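Local coordinates for tail fiber protein (Acinetobacter phage AM24, PDB 5W5P) that probably recognises, and may degrade, the capsular polysaccharide of its Acinetobacter baumannii host as the trimeric tailspike of the phage, at residues A[215-220]-A[242-247]. Numbering follows the deposited sequence.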
ATOM      1  N   VAL A 215      18.456  12.138  27.970  1.00 56.90           N
ATOM      2  CA  VAL A 215      19.211  13.323  28.353  1.00 61.45           C
ATOM      3  C   VAL A 215      20.565  13.371  27.659  1.00 63.31           C
ATOM      4  O   VAL A 215      21.447  14.129  28.073  1.00 70.14           O
ATOM      5  CB  VAL A 215      19.378  13.413  29.881  1.00 64.24           C
ATOM      6  CG1 VAL A 215      18.030  13.654  30.551  1.00 64.48           C
ATOM      7  CG2 VAL A 215      20.035  12.150  30.420  1.00 63.22           C
ATOM      8  N   SER A 216      20.754  12.572  26.616  1.00 58.93           N
ATOM      9  CA  SER A 216      21.987  12.569  25.848  1.00 55.64           C
ATOM     10  C   SER A 216      21.663  12.075  24.445  1.00 54.72           C
ATOM     11  O   SER A 216      20.532  11.677  24.153  1.00 60.39           O
ATOM     12  CB  SER A 216      23.051  11.697  26.515  1.00 52.96           C
ATOM     13  OG  SER A 216      22.611  10.355  26.592  1.00 54.24           O
ATOM     14  N   GLN A 217      22.669  12.086  23.576  1.00 49.95           N
ATOM     15  CA  GLN A 217      22.472  11.736  22.177  1.00 47.53           C
ATOM     16  C   GLN A 217      22.588  10.230  21.985  1.00 46.49           C
ATOM     17  O   GLN A 217      23.549   9.611  22.454  1.00 46.83           O
ATOM     18  CB  GLN A 217      23.480  12.473  21.293  1.00 44.98           C
ATOM     19  CG  GLN A 217      23.113  13.929  21.033  1.00 45.67           C
ATOM     20  CD  GLN A 217      21.709  14.090  20.467  1.00 47.71           C
ATOM     21  OE1 GLN A 217      21.384  13.547  19.412  1.00 50.78           O
ATOM     22  NE2 GLN A 217      20.871  14.841  21.169  1.00 47.26           N
ATOM     23  N   SER A 218      21.603   9.647  21.292  1.00 43.53           N
ATOM     24  CA  SER A 218      21.591   8.220  20.978  1.00 42.41           C
ATOM     25  C   SER A 218      21.085   8.036  19.556  1.00 44.28           C
ATOM     26  O   SER A 218      19.914   8.300  19.268  1.00 45.43           O
ATOM     27  CB  SER A 218      20.720   7.443  21.959  1.00 45.57           C
ATOM     28  OG  SER A 218      19.433   8.023  22.083  1.00 47.47           O
ATOM     29  N   VAL A 219      21.958   7.567  18.673  1.00 48.38           N
ATOM     30  CA  VAL A 219      21.623   7.276  17.285  1.00 37.25           C
ATOM     31  C   VAL A 219      22.032   5.838  17.006  1.00 36.83           C
ATOM     32  O   VAL A 219      23.136   5.425  17.374  1.00 40.57           O
ATOM     33  CB  VAL A 219      22.323   8.244  16.312  1.00 41.39           C
ATOM     34  CG1 VAL A 219      22.091   7.812  14.864  1.00 36.69           C
ATOM     35  CG2 VAL A 219      21.852   9.686  16.556  1.00 37.95           C
ATOM     36  N   VAL A 220      21.141   5.071  16.374  1.00 37.43           N
ATOM     37  CA  VAL A 220      21.373   3.642  16.166  1.00 37.86           C
ATOM     38  C   VAL A 220      22.114   3.416  14.854  1.00 41.55           C
ATOM     39  O   VAL A 220      23.191   2.809  14.835  1.00 43.99           O
ATOM     40  CB  VAL A 220      20.055   2.846  16.195  1.00 38.82           C
ATOM     41  CG1 VAL A 220      20.329   1.350  16.046  1.00 34.95           C
ATOM     42  CG2 VAL A 220      19.289   3.132  17.480  1.00 42.81           C
ATOM     43  N   LEU A 242      16.663   7.148  15.064  1.00 35.53           N
ATOM     44  CA  LEU A 242      16.958   5.810  14.564  1.00 34.30           C
ATOM     45  C   LEU A 242      18.025   5.873  13.479  1.00 42.55           C
ATOM     46  O   LEU A 242      18.980   5.085  13.484  1.00 46.47           O
ATOM     47  CB  LEU A 242      15.685   5.148  14.032  1.00 33.70           C
ATOM     48  CG  LEU A 242      14.828   4.353  15.019  1.00 41.16           C
ATOM     49  CD1 LEU A 242      14.192   5.256  16.077  1.00 34.18           C
ATOM     50  CD2 LEU A 242      13.759   3.555  14.275  1.00 35.43           C
ATOM     51  N   VAL A 243      17.879   6.810  12.543  1.00 38.59           N
ATOM     52  CA  VAL A 243      18.836   7.026  11.463  1.00 37.38           C
ATOM     53  C   VAL A 243      19.197   8.504  11.426  1.00 40.47           C
ATOM     54  O   VAL A 243      18.314   9.365  11.490  1.00 43.95           O
ATOM     55  CB  VAL A 243      18.280   6.583  10.093  1.00 36.57           C
ATOM     56  CG1 VAL A 243      19.370   6.673   9.027  1.00 34.01           C
ATOM     57  CG2 VAL A 243      17.721   5.176  10.173  1.00 33.33           C
ATOM     58  N   ARG A 244      20.490   8.794  11.320  1.00 39.73           N
ATOM     59  CA  ARG A 244      20.972  10.157  11.181  1.00 36.05           C
ATOM     60  C   ARG A 244      22.037  10.173  10.097  1.00 42.36           C
ATOM     61  O   ARG A 244      22.787   9.204   9.940  1.00 43.22           O
ATOM     62  CB  ARG A 244      21.536  10.694  12.506  1.00 36.83           C
ATOM     63  CG  ARG A 244      22.158  12.075  12.405  1.00 37.70           C
ATOM     64  CD  ARG A 244      22.456  12.669  13.772  1.00 39.00           C
ATOM     65  NE  ARG A 244      21.232  12.940  14.518  1.00 39.02           N
ATOM     66  CZ  ARG A 244      21.181  13.191  15.825  1.00 40.24           C
ATOM     67  NH1 ARG A 244      22.294  13.227  16.548  1.00 39.84           N
ATOM     68  NH2 ARG A 244      20.013  13.413  16.410  1.00 40.22           N
ATOM     69  N   ALA A 245      22.077  11.260   9.329  1.00 41.04           N
ATOM     70  CA  ALA A 245      23.090  11.434   8.295  1.00 40.03           C
ATOM     71  C   ALA A 245      23.334  12.925   8.117  1.00 42.34           C
ATOM     72  O   ALA A 245      22.417  13.655   7.729  1.00 45.71           O
ATOM     73  CB  ALA A 245      22.649  10.787   6.981  1.00 36.55           C
ATOM     74  N   THR A 246      24.559  13.380   8.414  1.00 42.64           N
ATOM     75  CA  THR A 246      24.905  14.795   8.318  1.00 47.12           C
ATOM     76  C   THR A 246      26.171  15.056   7.505  1.00 52.92           C
ATOM     77  O   THR A 246      26.689  16.176   7.546  1.00 41.70           O
ATOM     78  CB  THR A 246      25.081  15.421   9.712  1.00 45.29           C
ATOM     79  OG1 THR A 246      26.345  15.025  10.261  1.00 46.32           O
ATOM     80  CG2 THR A 246      23.960  15.008  10.657  1.00 39.75           C
ATOM     81  N   GLN A 247      26.689  14.068   6.775  1.00 52.40           N
ATOM     82  CA  GLN A 247      27.971  14.242   6.104  1.00 53.34           C
ATOM     83  C   GLN A 247      27.765  14.470   4.614  1.00 51.79           C
ATOM     84  O   GLN A 247      27.315  13.549   3.912  1.00 47.61           O
ATOM     85  CB  GLN A 247      28.874  13.030   6.337  1.00 55.77           C
ATOM     86  CG  GLN A 247      29.461  12.949   7.738  1.00 59.61           C
ATOM     87  CD  GLN A 247      30.293  14.168   8.099  1.00 64.47           C
ATOM     88  OE1 GLN A 247      30.985  14.740   7.251  1.00 63.85           O
ATOM     89  NE2 GLN A 247      30.239  14.566   9.368  1.00 64.57           N
TER
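Arg244 lays its guanidinium over the side chain of Val219 and reaches on to the amide of Gln217. The methyl CG2 of Val219 lies 3.6 Å from Arg244 CZ, over one face of the guanidinium but displaced toward its rim, while the other methyl, CG1, packs 3.8 Å from Arg244 CB. One valine thus supports both the root and the head of the arginine, whose chain crosses it at about a right angle. The Arg244 side chain runs out extended, CG anti to N (chi1 175°), and bends at chi3 (-66°), which places NE beside Val219 CG2. At the guanidinium edge, close to its plane, Gln217 OE1 accepts a hydrogen bond of 3.0 Å from Arg244 NH1 and a weak one of 3.3 Å from Arg244 NH2; the amide and guanidinium planes are only 24° apart. The stronger polar partner of Arg244 is Asp275, which forms a salt bridge with NE, and NH1 also donates a hydrogen bond to Asn178 O. These bonds, with the methyl on its face, would limit rotation of the guanidinium. Farther along, Leu242 contributes chiefly backbone: its O lies 3.7 Å from Val220 CB, while its side chain points away from 215-220 and packs on Tyr236, Met231 and Ile262. The contact joins successive rungs of a parallel beta-helix, probably right-handed as in other phage tailspikes, in which strands 219-222, 241-244 and 272-276, the last carrying Asp275, follow one another along one face.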